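Local atomic coordinates of putative acetyltransferase (Nocardia farcinica, PDB entry 3D9W), a protein that probably transfers an acetyl group from acetyl-coenzyme A to arylamines, as arylamine N-acetyltransferases do. Residues R141-Q152 and L158-R167; G173-Q181 and D189-P197. All coordinates share one frame; numbering follows the deposited sequence.

In the fold
Both interactions reach one antiparallel sheet. Their centres are about 12 Å apart. Strand 161-169 of interaction 1 runs beside strand 175-183 of interaction 2, and Arg164 O lies 2.7 Å from His180 N, a probable hydrogen bond between them. Interaction 1 also reaches strand 188-193: Tyr147 OH is 2.6 Å from Tyr191 OH, again a probable hydrogen bond. Arg190 ties the two contacts further, since its guanidinium donates to Arg141 O and Gly142 O. Enzymes of this family use a Cys-His-Asp triad. Arg190 forms a salt bridge with Asp136, and the Tyr191 ring meets that of His119, consistent with the sheet bordering the active site.

Interaction 1: R141-Q152 and L158-R167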
loop_
_atom_site.group_PDB
_atom_site.type_symbol
_atom_site.label_atom_id
_atom_site.label_comp_id
_atom_site.label_asym_id
_atom_site.label_seq_id
_atom_site.Cartn_x
_atom_site.Cartn_y
_atom_site.Cartn_z
ATOM N N ARG A 141 -3.842 1.598 4.349
ATOM C CA ARG A 141 -4.374 1.583 5.705
ATOM C C ARG A 141 -3.495 0.696 6.584
ATOM O O ARG A 141 -3.990 -0.117 7.365
ATOM C CB ARG A 141 -5.807 1.050 5.695
ATOM C CG ARG A 141 -6.540 1.108 7.038
ATOM C CD ARG A 141 -7.968 0.635 6.848
ATOM N NE ARG A 141 -8.789 0.684 8.055
ATOM C CZ ARG A 141 -8.645 -0.125 9.099
ATOM N NH1 ARG A 141 -7.698 -1.059 9.112
ATOM N NH2 ARG A 141 -9.478 -0.014 10.121
ATOM N N GLY A 142 -2.184 0.858 6.455
ATOM C CA GLY A 142 -1.278 0.050 7.237
ATOM C C GLY A 142 -1.418 -1.387 6.804
ATOM O O GLY A 142 -1.838 -1.645 5.680
ATOM N N PRO A 143 -1.090 -2.355 7.671
ATOM C CA PRO A 143 -0.595 -2.201 9.041
ATOM C C PRO A 143 0.686 -1.387 9.134
ATOM O O PRO A 143 1.549 -1.494 8.272
ATOM C CB PRO A 143 -0.380 -3.639 9.478
ATOM C CG PRO A 143 -1.429 -4.352 8.763
ATOM C CD PRO A 143 -1.326 -3.775 7.381
ATOM N N LEU A 144 0.811 -0.586 10.191
ATOM C CA LEU A 144 2.008 0.237 10.391
ATOM C C LEU A 144 3.178 -0.504 11.049
ATOM O O LEU A 144 4.130 0.116 11.510
ATOM C CB LEU A 144 1.663 1.499 11.190
ATOM C CG LEU A 144 0.789 1.369 12.435
ATOM C CD1 LEU A 144 1.515 0.562 13.502
ATOM C CD2 LEU A 144 0.449 2.763 12.946
ATOM N N ARG A 145 3.085 -1.833 11.078
ATOM C CA ARG A 145 4.122 -2.720 11.624
ATOM C C ARG A 145 3.929 -4.012 10.865
ATOM O O ARG A 145 2.806 -4.360 10.514
ATOM C CB ARG A 145 3.927 -3.008 13.119
ATOM C CG ARG A 145 3.818 -1.769 14.000
ATOM C CD ARG A 145 4.808 -1.804 15.137
ATOM N NE ARG A 145 6.063 -1.135 14.805
ATOM C CZ ARG A 145 6.392 0.091 15.208
ATOM N NH1 ARG A 145 5.551 0.792 15.955
ATOM N NH2 ARG A 145 7.576 0.605 14.885
ATOM N N PRO A 146 5.016 -4.739 10.590
ATOM C CA PRO A 146 4.850 -5.992 9.858
ATOM C C PRO A 146 4.171 -7.041 10.732
ATOM O O PRO A 146 4.282 -7.011 11.956
ATOM C CB PRO A 146 6.281 -6.369 9.513
ATOM C CG PRO A 146 7.036 -5.883 10.716
ATOM C CD PRO A 146 6.423 -4.527 10.966
ATOM N N TYR A 147 3.442 -7.953 10.107
ATOM C CA TYR A 147 2.799 -9.014 10.857
ATOM C C TYR A 147 3.453 -10.337 10.485
ATOM O O TYR A 147 3.703 -10.612 9.314
ATOM C CB TYR A 147 1.291 -9.051 10.595
ATOM C CG TYR A 147 0.863 -9.201 9.157
ATOM C CD1 TYR A 147 0.707 -8.089 8.334
ATOM C CD2 TYR A 147 0.532 -10.453 8.642
ATOM C CE1 TYR A 147 0.220 -8.220 7.041
ATOM C CE2 TYR A 147 0.048 -10.597 7.354
ATOM C CZ TYR A 147 -0.110 -9.479 6.558
ATOM O OH TYR A 147 -0.611 -9.630 5.286
ATOM N N GLU A 148 3.753 -11.136 11.501
ATOM C CA GLU A 148 4.404 -12.423 11.306
ATOM C C GLU A 148 3.583 -13.358 10.425
ATOM O O GLU A 148 2.353 -13.404 10.527
ATOM C CB GLU A 148 4.674 -13.064 12.667
ATOM C CG GLU A 148 5.183 -14.490 12.603
ATOM C CD GLU A 148 5.907 -14.905 13.871
ATOM O OE1 GLU A 148 5.359 -14.679 14.976
ATOM O OE2 GLU A 148 7.024 -15.463 13.758
ATOM N N LEU A 149 4.259 -14.108 9.560
ATOM C CA LEU A 149 3.563 -15.026 8.666
ATOM C C LEU A 149 3.208 -16.350 9.342
ATOM O O LEU A 149 3.711 -17.393 8.937
ATOM C CB LEU A 149 4.412 -15.318 7.420
ATOM C CG LEU A 149 3.722 -15.720 6.106
ATOM C CD1 LEU A 149 4.306 -17.020 5.612
ATOM C CD2 LEU A 149 2.212 -15.843 6.291
ATOM N N ARG A 150 2.349 -16.313 10.361
ATOM C CA ARG A 150 1.926 -17.534 11.054
ATOM C C ARG A 150 0.467 -17.424 11.509
ATOM O O ARG A 150 -0.047 -16.334 11.706
ATOM C CB ARG A 150 2.805 -17.805 12.273
ATOM C CG ARG A 150 2.522 -16.882 13.437
ATOM C CD ARG A 150 3.372 -17.235 14.637
ATOM N NE ARG A 150 3.221 -16.254 15.707
ATOM C CZ ARG A 150 2.166 -16.170 16.511
ATOM N NH1 ARG A 150 1.153 -17.016 16.375
ATOM N NH2 ARG A 150 2.122 -15.232 17.448
ATOM N N PRO A 151 -0.211 -18.565 11.694
ATOM C CA PRO A 151 -1.609 -18.580 12.125
ATOM C C PRO A 151 -1.848 -17.747 13.380
ATOM O O PRO A 151 -1.209 -17.967 14.411
ATOM C CB PRO A 151 -1.872 -20.060 12.366
ATOM C CG PRO A 151 -1.001 -20.723 11.365
ATOM C CD PRO A 151 0.283 -19.939 11.481
ATOM N N GLN A 152 -2.772 -16.793 13.284
ATOM C CA GLN A 152 -3.114 -15.926 14.407
ATOM C C GLN A 152 -4.601 -15.601 14.324
ATOM O O GLN A 152 -4.996 -14.475 14.033
ATOM C CB GLN A 152 -2.282 -14.632 14.368
ATOM C CG GLN A 152 -0.774 -14.850 14.531
ATOM C CD GLN A 152 0.030 -13.566 14.402
ATOM O OE1 GLN A 152 -0.108 -12.641 15.208
ATOM N NE2 GLN A 152 0.874 -13.503 13.377
ATOM N N LEU A 158 -1.541 -4.336 15.819
ATOM C CA LEU A 158 -0.368 -3.747 15.179
ATOM C C LEU A 158 -0.641 -2.270 15.417
ATOM O O LEU A 158 -1.461 -1.663 14.731
ATOM C CB LEU A 158 -0.347 -4.076 13.684
ATOM C CG LEU A 158 -0.144 -5.569 13.404
ATOM C CD1 LEU A 158 -0.237 -5.811 11.914
ATOM C CD2 LEU A 158 1.207 -6.040 13.947
ATOM N N GLY A 159 0.039 -1.703 16.405
ATOM C CA GLY A 159 -0.234 -0.333 16.758
ATOM C C GLY A 159 -1.548 -0.470 17.514
ATOM O O GLY A 159 -1.679 -1.363 18.359
ATOM N N ASP A 160 -2.532 0.374 17.210
ATOM C CA ASP A 160 -3.828 0.290 17.882
ATOM C C ASP A 160 -4.904 -0.277 16.981
ATOM O O ASP A 160 -6.095 -0.217 17.311
ATOM C CB ASP A 160 -4.288 1.655 18.366
ATOM C CG ASP A 160 -3.505 2.134 19.543
ATOM O OD1 ASP A 160 -3.239 1.318 20.447
ATOM O OD2 ASP A 160 -3.162 3.330 19.565
ATOM N N TRP A 161 -4.482 -0.828 15.848
ATOM C CA TRP A 161 -5.416 -1.408 14.898
ATOM C C TRP A 161 -5.474 -2.906 15.150
ATOM O O TRP A 161 -4.442 -3.537 15.336
ATOM C CB TRP A 161 -4.952 -1.083 13.481
ATOM C CG TRP A 161 -4.702 0.393 13.307
ATOM C CD1 TRP A 161 -3.601 1.097 13.722
ATOM C CD2 TRP A 161 -5.617 1.360 12.775
ATOM N NE1 TRP A 161 -3.783 2.439 13.486
ATOM C CE2 TRP A 161 -5.012 2.628 12.908
ATOM C CE3 TRP A 161 -6.891 1.276 12.204
ATOM C CZ2 TRP A 161 -5.641 3.806 12.491
ATOM C CZ3 TRP A 161 -7.514 2.446 11.792
ATOM C CH2 TRP A 161 -6.887 3.695 11.938
ATOM N N ARG A 162 -6.683 -3.458 15.167
ATOM C CA ARG A 162 -6.896 -4.874 15.444
ATOM C C ARG A 162 -6.984 -5.747 14.192
ATOM O O ARG A 162 -7.666 -5.396 13.229
ATOM C CB ARG A 162 -8.163 -5.025 16.279
ATOM C CG ARG A 162 -8.185 -4.131 17.513
ATOM C CD ARG A 162 -9.598 -3.645 17.849
ATOM N NE ARG A 162 -10.522 -4.749 18.109
ATOM C CZ ARG A 162 -11.840 -4.608 18.244
ATOM N NH1 ARG A 162 -12.384 -3.402 18.140
ATOM N NH2 ARG A 162 -12.616 -5.665 18.486
ATOM N N PHE A 163 -6.299 -6.893 14.233
ATOM C CA PHE A 163 -6.257 -7.841 13.123
ATOM C C PHE A 163 -6.367 -9.302 13.565
ATOM O O PHE A 163 -6.429 -9.617 14.759
ATOM C CB PHE A 163 -4.946 -7.703 12.339
ATOM C CG PHE A 163 -4.718 -6.344 11.757
ATOM C CD1 PHE A 163 -5.266 -5.997 10.534
ATOM C CD2 PHE A 163 -3.946 -5.408 12.435
ATOM C CE1 PHE A 163 -5.047 -4.728 9.989
ATOM C CE2 PHE A 163 -3.722 -4.142 11.903
ATOM C CZ PHE A 163 -4.274 -3.801 10.676
ATOM N N ARG A 164 -6.363 -10.178 12.558
ATOM C CA ARG A 164 -6.441 -11.631 12.703
ATOM C C ARG A 164 -5.852 -12.240 11.439
ATOM O O ARG A 164 -6.325 -11.965 10.341
ATOM C CB ARG A 164 -7.894 -12.111 12.813
ATOM C CG ARG A 164 -8.568 -11.902 14.146
ATOM C CD ARG A 164 -10.052 -12.271 14.046
ATOM N NE ARG A 164 -10.776 -11.934 15.274
ATOM C CZ ARG A 164 -12.102 -11.959 15.410
ATOM N NH1 ARG A 164 -12.872 -12.309 14.379
ATOM N NH2 ARG A 164 -12.657 -11.635 16.583
ATOM N N LEU A 165 -4.814 -13.051 11.591
ATOM C CA LEU A 165 -4.211 -13.708 10.443
ATOM C C LEU A 165 -4.759 -15.128 10.464
ATOM O O LEU A 165 -4.693 -15.824 11.483
ATOM C CB LEU A 165 -2.684 -13.737 10.547
ATOM C CG LEU A 165 -1.928 -13.558 9.226
ATOM C CD1 LEU A 165 -0.561 -14.201 9.342
ATOM C CD2 LEU A 165 -2.689 -14.188 8.074
ATOM N N GLU A 166 -5.294 -15.557 9.333
ATOM C CA GLU A 166 -5.880 -16.876 9.238
ATOM C C GLU A 166 -5.236 -17.696 8.129
ATOM O O GLU A 166 -4.941 -17.162 7.063
ATOM C CB GLU A 166 -7.362 -16.697 8.979
ATOM C CG GLU A 166 -8.192 -17.937 8.942
ATOM C CD GLU A 166 -9.616 -17.617 9.344
ATOM O OE1 GLU A 166 -9.806 -17.252 10.533
ATOM O OE2 GLU A 166 -10.529 -17.707 8.482
ATOM N N ARG A 167 -4.998 -18.982 8.392
ATOM C CA ARG A 167 -4.411 -19.866 7.387
ATOM C C ARG A 167 -5.428 -20.913 6.951
ATOM O O ARG A 167 -5.814 -21.781 7.727
ATOM C CB ARG A 167 -3.154 -20.579 7.903
ATOM C CG ARG A 167 -2.212 -20.990 6.755
ATOM C CD ARG A 167 -1.914 -22.485 6.668
ATOM N NE ARG A 167 -0.949 -22.923 7.674
ATOM C CZ ARG A 167 -1.273 -23.584 8.784
ATOM N NH1 ARG A 167 -2.544 -23.893 9.031
ATOM N NH2 ARG A 167 -0.328 -23.925 9.655
HETATM O O HOH W 1 -7.478 -2.899 11.567
HETATM O O HOH W 2 -1.594 -1.012 12.255
#
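Leu158 and Pro143 form the apolar centre of one end of this contact. Leu158 CD1 lies 3.3 Å from Pro143 CB and also meets Tyr147 CB. Its other methyl, CD2, packs beside Pro146 O. With CG anti to its own carbonyl carbon (chi1 -66°), the Leu158 side chain points toward residues 143-147. Pro143, which follows a cis peptide bond, sets its CG 3.5 Å from Phe163 CZ. At the other end Leu165 turns into the curl of residues 147-152. Leu165 CD1 lies 4.0 Å from Tyr147 CD2, at the ring edge, and the two side chains stand at about a right angle.

Strand 147-148 is one outermost strand of the eight-stranded sheet. Segment 158-167 runs from the end of the other, 155-158, through a type II' turn from Leu158 to Trp161 into its neighbour 161-169. The closeness of the two sides is consistent with the barrel-like domain of this family.

Each of two guanidinium groups has a side chain over one face: Trp161 over Arg141, Pro151 over Arg167. The indole meets Arg141 by its edge, through CZ3, with the planes 79° apart. The extended Arg141 chain carries the guanidinium there, and its NH2 forms a salt bridge with Glu243. Trp161 NE1 is hydrogen-bonded to Ser229 O. Pro151 CG lies 3.7 Å from Arg167 NH2.

Polar links are few. Gln152 and Leu165 are an antiparallel hydrogen-bonded pair. Leu165 N donates to Gln152 O (2.8 Å), from well above the carbonyl plane. The return bond from Gln152 N to Leu165 O is less certain, because Leu165 O is too close to a neighbouring atom in the model. One water joins Leu144 N to Leu158 O, and another joins Arg141 NH1 to Arg162 O.

Interaction 2: G173-Q181 and D189-P197; sequences GTDLWVLHQ and DRYTFTTAP
Trp177 and Phe193 stack across the two strands. The five-membered ring of Trp177 and the Phe193 ring make an offset stack, with centroids 4.8 Å apart and planes at 15°. Trp177 CB sits over the same phenyl ring in a CH-pi contact, 3.6 Å from its centroid. On this face too, Leu179 CB packs 3.8 Å from Tyr191 CE1, while the tyrosine hydroxyl pairs with that of Tyr147. The other face carries Val178, Thr192, His180 and Asp189; Val178 and Thr192 lie alongside each other.

Gln181 OE1 accepts from Arg190 NE (2.9 Å) and NH2 (3.1 Å). The two nitrogens arrive from opposite faces of the amide plane, which stands 73° from the guanidinium. A bend at chi3 (-79°) brings them side-on to that oxygen.

Arg190 NH1 forms a salt bridge with Asp136, and Arg141 O and Gly142 O also accept from this guanidinium. Trp177 N donates to Phe193 O at 2.9 Å, and Phe193 N returns to Trp177 O. Arg190 N binds Leu179 O.

The pair is an antiparallel beta hairpin. Strand 161-169 flanks strand 175-183, and its Leu165 and Arg167 touch Trp177. Strand 99-107 lies beyond strand 188-193, while Leu121 of strand 117-125 touches Tyr191 and Phe193.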
loop_
_atom_site.group_PDB
_atom_site.type_symbol
_atom_site.label_atom_id
_atom_site.label_comp_id
_atom_site.label_asym_id
_atom_site.label_seq_id
_atom_site.Cartn_x
_atom_site.Cartn_y
_atom_site.Cartn_z
ATOM N N GLY A 173 -4.886 -28.068 -2.038
ATOM C CA GLY A 173 -4.248 -28.169 -0.735
ATOM C C GLY A 173 -3.170 -27.117 -0.574
ATOM O O GLY A 173 -2.140 -27.327 0.069
ATOM N N THR A 174 -3.418 -25.965 -1.176
ATOM C CA THR A 174 -2.488 -24.861 -1.129
ATOM C C THR A 174 -2.837 -23.923 0.011
ATOM O O THR A 174 -3.977 -23.883 0.468
ATOM C CB THR A 174 -2.567 -24.079 -2.412
ATOM O OG1 THR A 174 -3.927 -23.670 -2.608
ATOM C CG2 THR A 174 -2.143 -24.943 -3.583
ATOM N N ASP A 175 -1.851 -23.164 0.467
ATOM C CA ASP A 175 -2.071 -22.205 1.537
ATOM C C ASP A 175 -2.886 -21.018 1.044
ATOM O O ASP A 175 -2.622 -20.476 -0.037
ATOM C CB ASP A 175 -0.744 -21.671 2.063
ATOM C CG ASP A 175 -0.130 -22.573 3.084
ATOM O OD1 ASP A 175 -0.854 -23.463 3.584
ATOM O OD2 ASP A 175 1.068 -22.383 3.396
ATOM N N LEU A 176 -3.880 -20.623 1.829
ATOM C CA LEU A 176 -4.682 -19.463 1.491
ATOM C C LEU A 176 -4.775 -18.626 2.758
ATOM O O LEU A 176 -5.513 -18.961 3.680
ATOM C CB LEU A 176 -6.077 -19.870 1.022
ATOM C CG LEU A 176 -6.961 -18.685 0.619
ATOM C CD1 LEU A 176 -6.365 -17.955 -0.589
ATOM C CD2 LEU A 176 -8.356 -19.195 0.310
ATOM N N TRP A 177 -4.006 -17.546 2.814
ATOM C CA TRP A 177 -4.018 -16.698 3.991
ATOM C C TRP A 177 -5.079 -15.621 3.898
ATOM O O TRP A 177 -5.382 -15.124 2.813
ATOM C CB TRP A 177 -2.656 -16.041 4.194
ATOM C CG TRP A 177 -1.538 -17.001 4.377
ATOM C CD1 TRP A 177 -0.815 -17.623 3.397
ATOM C CD2 TRP A 177 -1.000 -17.447 5.617
ATOM N NE1 TRP A 177 0.148 -18.429 3.954
ATOM C CE2 TRP A 177 0.056 -18.339 5.319
ATOM C CE3 TRP A 177 -1.305 -17.181 6.957
ATOM C CZ2 TRP A 177 0.810 -18.966 6.314
ATOM C CZ3 TRP A 177 -0.560 -17.801 7.945
ATOM C CH2 TRP A 177 0.490 -18.686 7.619
ATOM N N VAL A 178 -5.637 -15.261 5.050
ATOM C CA VAL A 178 -6.661 -14.233 5.118
ATOM C C VAL A 178 -6.378 -13.293 6.283
ATOM O O VAL A 178 -6.379 -13.707 7.442
ATOM C CB VAL A 178 -8.058 -14.840 5.336
ATOM C CG1 VAL A 178 -9.124 -13.822 4.980
ATOM C CG2 VAL A 178 -8.218 -16.108 4.521
ATOM N N LEU A 179 -6.122 -12.029 5.972
ATOM C CA LEU A 179 -5.875 -11.040 7.007
ATOM C C LEU A 179 -7.211 -10.368 7.305
ATOM O O LEU A 179 -7.912 -9.952 6.387
ATOM C CB LEU A 179 -4.875 -9.999 6.516
ATOM C CG LEU A 179 -4.450 -9.010 7.595
ATOM C CD1 LEU A 179 -3.518 -9.717 8.564
ATOM C CD2 LEU A 179 -3.762 -7.813 6.965
ATOM N N HIS A 180 -7.565 -10.272 8.584
ATOM C CA HIS A 180 -8.829 -9.652 8.986
ATOM C C HIS A 180 -8.575 -8.337 9.708
ATOM O O HIS A 180 -7.756 -8.281 10.603
ATOM C CB HIS A 180 -9.600 -10.579 9.932
ATOM C CG HIS A 180 -10.075 -11.850 9.298
ATOM N ND1 HIS A 180 -11.278 -11.946 8.634
ATOM C CD2 HIS A 180 -9.517 -13.082 9.247
ATOM C CE1 HIS A 180 -11.443 -13.185 8.205
ATOM N NE2 HIS A 180 -10.388 -13.895 8.563
ATOM N N GLN A 181 -9.285 -7.281 9.332
ATOM C CA GLN A 181 -9.106 -5.993 9.987
ATOM C C GLN A 181 -10.424 -5.566 10.599
ATOM O O GLN A 181 -11.475 -5.930 10.089
ATOM C CB GLN A 181 -8.672 -4.933 8.978
ATOM C CG GLN A 181 -9.706 -4.683 7.900
ATOM C CD GLN A 181 -9.457 -3.408 7.126
ATOM O OE1 GLN A 181 -8.352 -3.161 6.656
ATOM N NE2 GLN A 181 -10.493 -2.592 6.981
ATOM N N ASP A 189 -12.758 -9.347 6.248
ATOM C CA ASP A 189 -11.618 -9.910 5.565
ATOM C C ASP A 189 -11.089 -8.839 4.609
ATOM O O ASP A 189 -11.789 -8.387 3.701
ATOM C CB ASP A 189 -12.053 -11.162 4.806
ATOM C CG ASP A 189 -13.272 -10.919 3.924
ATOM O OD1 ASP A 189 -13.118 -10.342 2.825
ATOM O OD2 ASP A 189 -14.393 -11.295 4.333
ATOM N N ARG A 190 -9.862 -8.400 4.845
ATOM C CA ARG A 190 -9.281 -7.394 3.984
ATOM C C ARG A 190 -8.981 -8.075 2.655
ATOM O O ARG A 190 -9.602 -7.768 1.641
ATOM C CB ARG A 190 -7.995 -6.820 4.600
ATOM C CG ARG A 190 -7.331 -5.749 3.734
ATOM C CD ARG A 190 -5.972 -5.282 4.252
ATOM N NE ARG A 190 -6.089 -4.332 5.353
ATOM C CZ ARG A 190 -5.111 -3.518 5.747
ATOM N NH1 ARG A 190 -3.937 -3.539 5.123
ATOM N NH2 ARG A 190 -5.307 -2.681 6.761
ATOM N N TYR A 191 -8.055 -9.026 2.669
ATOM C CA TYR A 191 -7.675 -9.724 1.456
ATOM C C TYR A 191 -7.205 -11.140 1.716
ATOM O O TYR A 191 -7.153 -11.590 2.850
ATOM C CB TYR A 191 -6.554 -8.952 0.758
ATOM C CG TYR A 191 -5.333 -8.667 1.626
ATOM C CD1 TYR A 191 -4.606 -9.701 2.224
ATOM C CD2 TYR A 191 -4.904 -7.356 1.846
ATOM C CE1 TYR A 191 -3.491 -9.432 3.019
ATOM C CE2 TYR A 191 -3.792 -7.082 2.636
ATOM C CZ TYR A 191 -3.093 -8.118 3.218
ATOM O OH TYR A 191 -2.007 -7.832 4.007
ATOM N N THR A 192 -6.857 -11.841 0.650
ATOM C CA THR A 192 -6.338 -13.192 0.772
ATOM C C THR A 192 -5.075 -13.269 -0.087
ATOM O O THR A 192 -4.934 -12.519 -1.048
ATOM C CB THR A 192 -7.326 -14.240 0.243
ATOM O OG1 THR A 192 -7.441 -14.116 -1.183
ATOM C CG2 THR A 192 -8.684 -14.065 0.888
ATOM N N PHE A 193 -4.152 -14.159 0.262
ATOM C CA PHE A 193 -2.937 -14.309 -0.532
ATOM C C PHE A 193 -2.309 -15.686 -0.410
ATOM O O PHE A 193 -2.523 -16.395 0.574
ATOM C CB PHE A 193 -1.898 -13.242 -0.163
ATOM C CG PHE A 193 -1.314 -13.394 1.212
ATOM C CD1 PHE A 193 -1.959 -12.861 2.317
ATOM C CD2 PHE A 193 -0.091 -14.022 1.392
ATOM C CE1 PHE A 193 -1.386 -12.941 3.577
ATOM C CE2 PHE A 193 0.489 -14.108 2.642
ATOM C CZ PHE A 193 -0.155 -13.569 3.739
ATOM N N THR A 194 -1.543 -16.058 -1.428
ATOM C CA THR A 194 -0.858 -17.337 -1.449
ATOM C C THR A 194 0.612 -17.065 -1.204
ATOM O O THR A 194 1.022 -15.914 -1.100
ATOM C CB THR A 194 -1.018 -18.060 -2.812
ATOM O OG1 THR A 194 -0.358 -17.319 -3.848
ATOM C CG2 THR A 194 -2.488 -18.221 -3.150
ATOM N N THR A 195 1.413 -18.116 -1.110
ATOM C CA THR A 195 2.827 -17.920 -0.870
ATOM C C THR A 195 3.647 -18.125 -2.122
ATOM O O THR A 195 4.845 -18.394 -2.063
ATOM C CB THR A 195 3.331 -18.853 0.218
ATOM O OG1 THR A 195 2.917 -20.187 -0.083
ATOM C CG2 THR A 195 2.788 -18.428 1.570
ATOM N N ALA A 196 2.991 -17.995 -3.264
ATOM C CA ALA A 196 3.667 -18.140 -4.550
ATOM C C ALA A 196 4.694 -17.014 -4.709
ATOM O O ALA A 196 4.360 -15.836 -4.545
ATOM C CB ALA A 196 2.649 -18.069 -5.676
ATOM N N PRO A 197 5.956 -17.360 -5.019
ATOM C CA PRO A 197 7.017 -16.364 -5.202
ATOM C C PRO A 197 6.615 -15.388 -6.298
ATOM O O PRO A 197 6.251 -15.808 -7.394
ATOM C CB PRO A 197 8.214 -17.214 -5.612
ATOM C CG PRO A 197 7.971 -18.489 -4.900
ATOM C CD PRO A 197 6.502 -18.723 -5.138
#